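Local coordinates for cell cycle serine/threonine-protein kinase CDC5/MSD2 (Saccharomyces cerevisiae, PDB 6MF4) that phosphorylates serine and threonine residues of cell-cycle proteins such as Scc1 and Net1, is involved in mitotic exit, and recognises phosphoproteins through this polo-box domain, at residues S267-R270 with E271-L275. Residues are numbered along the deposited sequence; the frame is centred on the assembly and turned at random.
Sequences SNFR and EKLTL
Arg270 and Leu273 meet where methyl CD2 of the leucine sits over one face of the guanidinium, near its rim, 3.6 Å from Arg270 NH2. Bends at chi2 and chi3 (61° and -106°) carry the arginine chain forward along the helix, toward Leu273 and Thr274, and NH1 goes on to a salt bridge with Glu77 of helix 56-82. Phe269 and Leu273 form the apolar pair, side by side and pointing the same way; ring atom CZ lies 3.9 Å from Leu273 CD2. Phe269 to Leu275 are the first turns of helix 269-283, the C-terminal helix of the second polo box, which packs this apolar side against helix 252-258 (Leu256 touches both Phe269 and Leu273), while Leu273 also reaches Ile73 of helix 56-82. Asn268 occupies the N-cap position without a side-chain cap; its carbonyl O begins the helical ladder by accepting from Lys272 N at 3.2 Å, and Phe269 O takes Leu273 N at 2.8 Å. Arg270 O receives two donors from opposite faces of its carbonyl plane, Thr274 N at 3.2 Å and Thr274 OG1 at 3.1 Å. With chi1 at -66°, the threonine hydroxyl turns back toward that carbonyl. The aliphatic chain of Lys272 runs beside the preceding loop, CE 3.0 Å from Ser267 O, before NZ forms a salt bridge with Asp225; Phe223 adds a cation-pi contact.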
ATOM      1  N   SER A 267      15.138 -15.437   2.523  1.00 36.42           N
ATOM      2  CA  SER A 267      13.919 -14.719   2.177  1.00 45.35           C
ATOM      3  C   SER A 267      13.336 -15.175   0.842  1.00 38.94           C
ATOM      4  O   SER A 267      12.215 -14.805   0.511  1.00 36.96           O
ATOM      5  CB  SER A 267      14.178 -13.210   2.149  1.00 44.95           C
ATOM      6  OG  SER A 267      15.244 -12.884   1.271  1.00 45.31           O
ATOM      7  N   ASN A 268      14.078 -15.983   0.087  1.00 30.05           N
ATOM      8  CA  ASN A 268      13.539 -16.586  -1.131  1.00 32.15           C
ATOM      9  C   ASN A 268      13.028 -15.524  -2.116  1.00 32.93           C
ATOM     10  O   ASN A 268      11.904 -15.595  -2.618  1.00 24.17           O
ATOM     11  CB  ASN A 268      12.421 -17.570  -0.761  1.00 36.78           C
ATOM     12  CG  ASN A 268      12.945 -18.821  -0.091  1.00 52.63           C
ATOM     13  OD1 ASN A 268      14.109 -19.183  -0.256  1.00 56.77           O
ATOM     14  ND2 ASN A 268      12.091 -19.482   0.683  1.00 61.68           N
ATOM     15  N   PHE A 269      13.876 -14.541  -2.390  1.00 32.16           N
ATOM     16  CA  PHE A 269      13.473 -13.359  -3.140  1.00 33.54           C
ATOM     17  C   PHE A 269      12.876 -13.669  -4.515  1.00 26.86           C
ATOM     18  O   PHE A 269      11.869 -13.073  -4.902  1.00 27.39           O
ATOM     19  CB  PHE A 269      14.670 -12.418  -3.297  1.00 34.68           C
ATOM     20  CG  PHE A 269      14.449 -11.320  -4.295  1.00 30.90           C
ATOM     21  CD1 PHE A 269      13.654 -10.228  -3.985  1.00 39.57           C
ATOM     22  CD2 PHE A 269      15.042 -11.377  -5.545  1.00 37.82           C
ATOM     23  CE1 PHE A 269      13.449  -9.216  -4.908  1.00 34.35           C
ATOM     24  CE2 PHE A 269      14.842 -10.372  -6.469  1.00 36.64           C
ATOM     25  CZ  PHE A 269      14.046  -9.289  -6.150  1.00 33.67           C
ATOM     26  N   ARG A 270      13.475 -14.598  -5.254  1.00 26.89           N
ATOM     27  CA  ARG A 270      13.042 -14.837  -6.627  1.00 28.10           C
ATOM     28  C   ARG A 270      11.629 -15.408  -6.691  1.00 25.40           C
ATOM     29  O   ARG A 270      10.859 -15.079  -7.597  1.00 24.07           O
ATOM     30  CB  ARG A 270      14.011 -15.779  -7.343  1.00 35.80           C
ATOM     31  CG  ARG A 270      13.662 -16.022  -8.812  1.00 40.36           C
ATOM     32  CD  ARG A 270      13.681 -14.727  -9.629  1.00 43.52           C
ATOM     33  NE  ARG A 270      12.340 -14.255  -9.977  1.00 36.22           N
ATOM     34  CZ  ARG A 270      12.096 -13.225 -10.785  1.00 40.19           C
ATOM     35  NH1 ARG A 270      13.100 -12.547 -11.330  1.00 39.75           N
ATOM     36  NH2 ARG A 270      10.845 -12.871 -11.047  1.00 32.74           N
ATOM     37  N   GLU A 271      11.287 -16.269  -5.740  1.00 24.56           N
ATOM     38  CA  GLU A 271       9.939 -16.817  -5.683  1.00 25.20           C
ATOM     39  C   GLU A 271       8.951 -15.713  -5.316  1.00 22.60           C
ATOM     40  O   GLU A 271       7.850 -15.640  -5.861  1.00 22.92           O
ATOM     41  CB  GLU A 271       9.862 -17.964  -4.674  1.00 27.47           C
ATOM     42  CG  GLU A 271       8.448 -18.470  -4.390  1.00 34.87           C
ATOM     43  CD  GLU A 271       7.729 -18.974  -5.633  1.00 42.38           C
ATOM     44  OE1 GLU A 271       8.403 -19.283  -6.639  1.00 44.97           O
ATOM     45  OE2 GLU A 271       6.481 -19.061  -5.601  1.00 42.00           O
ATOM     46  N   LYS A 272       9.353 -14.848  -4.396  1.00 22.97           N
ATOM     47  CA  LYS A 272       8.481 -13.767  -3.958  1.00 22.65           C
ATOM     48  C   LYS A 272       8.239 -12.770  -5.087  1.00 21.58           C
ATOM     49  O   LYS A 272       7.118 -12.303  -5.269  1.00 21.49           O
ATOM     50  CB  LYS A 272       9.070 -13.073  -2.731  1.00 24.13           C
ATOM     51  CG  LYS A 272       8.916 -13.918  -1.473  1.00 25.10           C
ATOM     52  CD  LYS A 272       9.624 -13.323  -0.272  1.00 33.33           C
ATOM     53  CE  LYS A 272       9.353 -14.150   0.989  1.00 37.78           C
ATOM     54  NZ  LYS A 272       9.067 -15.596   0.706  1.00 36.36           N
ATOM     55  N   LEU A 273       9.276 -12.458  -5.861  1.00 21.44           N
ATOM     56  CA  LEU A 273       9.115 -11.516  -6.966  1.00 21.74           C
ATOM     57  C   LEU A 273       8.190 -12.091  -8.037  1.00 22.71           C
ATOM     58  O   LEU A 273       7.431 -11.361  -8.671  1.00 21.08           O
ATOM     59  CB  LEU A 273      10.469 -11.153  -7.576  1.00 26.93           C
ATOM     60  CG  LEU A 273      10.436 -10.016  -8.603  1.00 28.11           C
ATOM     61  CD1 LEU A 273       9.986  -8.700  -7.961  1.00 23.43           C
ATOM     62  CD2 LEU A 273      11.798  -9.846  -9.267  1.00 30.53           C
ATOM     63  N   THR A 274       8.248 -13.403  -8.231  1.00 22.37           N
ATOM     64  CA  THR A 274       7.345 -14.071  -9.158  1.00 22.32           C
ATOM     65  C   THR A 274       5.899 -13.936  -8.687  1.00 20.62           C
ATOM     66  O   THR A 274       5.002 -13.644  -9.480  1.00 22.06           O
ATOM     67  CB  THR A 274       7.710 -15.560  -9.311  1.00 29.00           C
ATOM     68  OG1 THR A 274       8.988 -15.666  -9.947  1.00 31.91           O
ATOM     69  CG2 THR A 274       6.671 -16.301 -10.148  1.00 34.67           C
ATOM     70  N   LEU A 275       5.676 -14.148  -7.394  1.00 22.58           N
ATOM     71  CA  LEU A 275       4.343 -14.009  -6.815  1.00 24.12           C
ATOM     72  C   LEU A 275       3.850 -12.570  -6.951  1.00 20.70           C
ATOM     73  O   LEU A 275       2.686 -12.323  -7.268  1.00 21.91           O
ATOM     74  CB  LEU A 275       4.352 -14.432  -5.344  1.00 24.16           C
ATOM     75  CG  LEU A 275       4.439 -15.943  -5.102  1.00 24.94           C
ATOM     76  CD1 LEU A 275       4.794 -16.233  -3.658  1.00 26.83           C
ATOM     77  CD2 LEU A 275       3.133 -16.626  -5.474  1.00 26.45           C
TER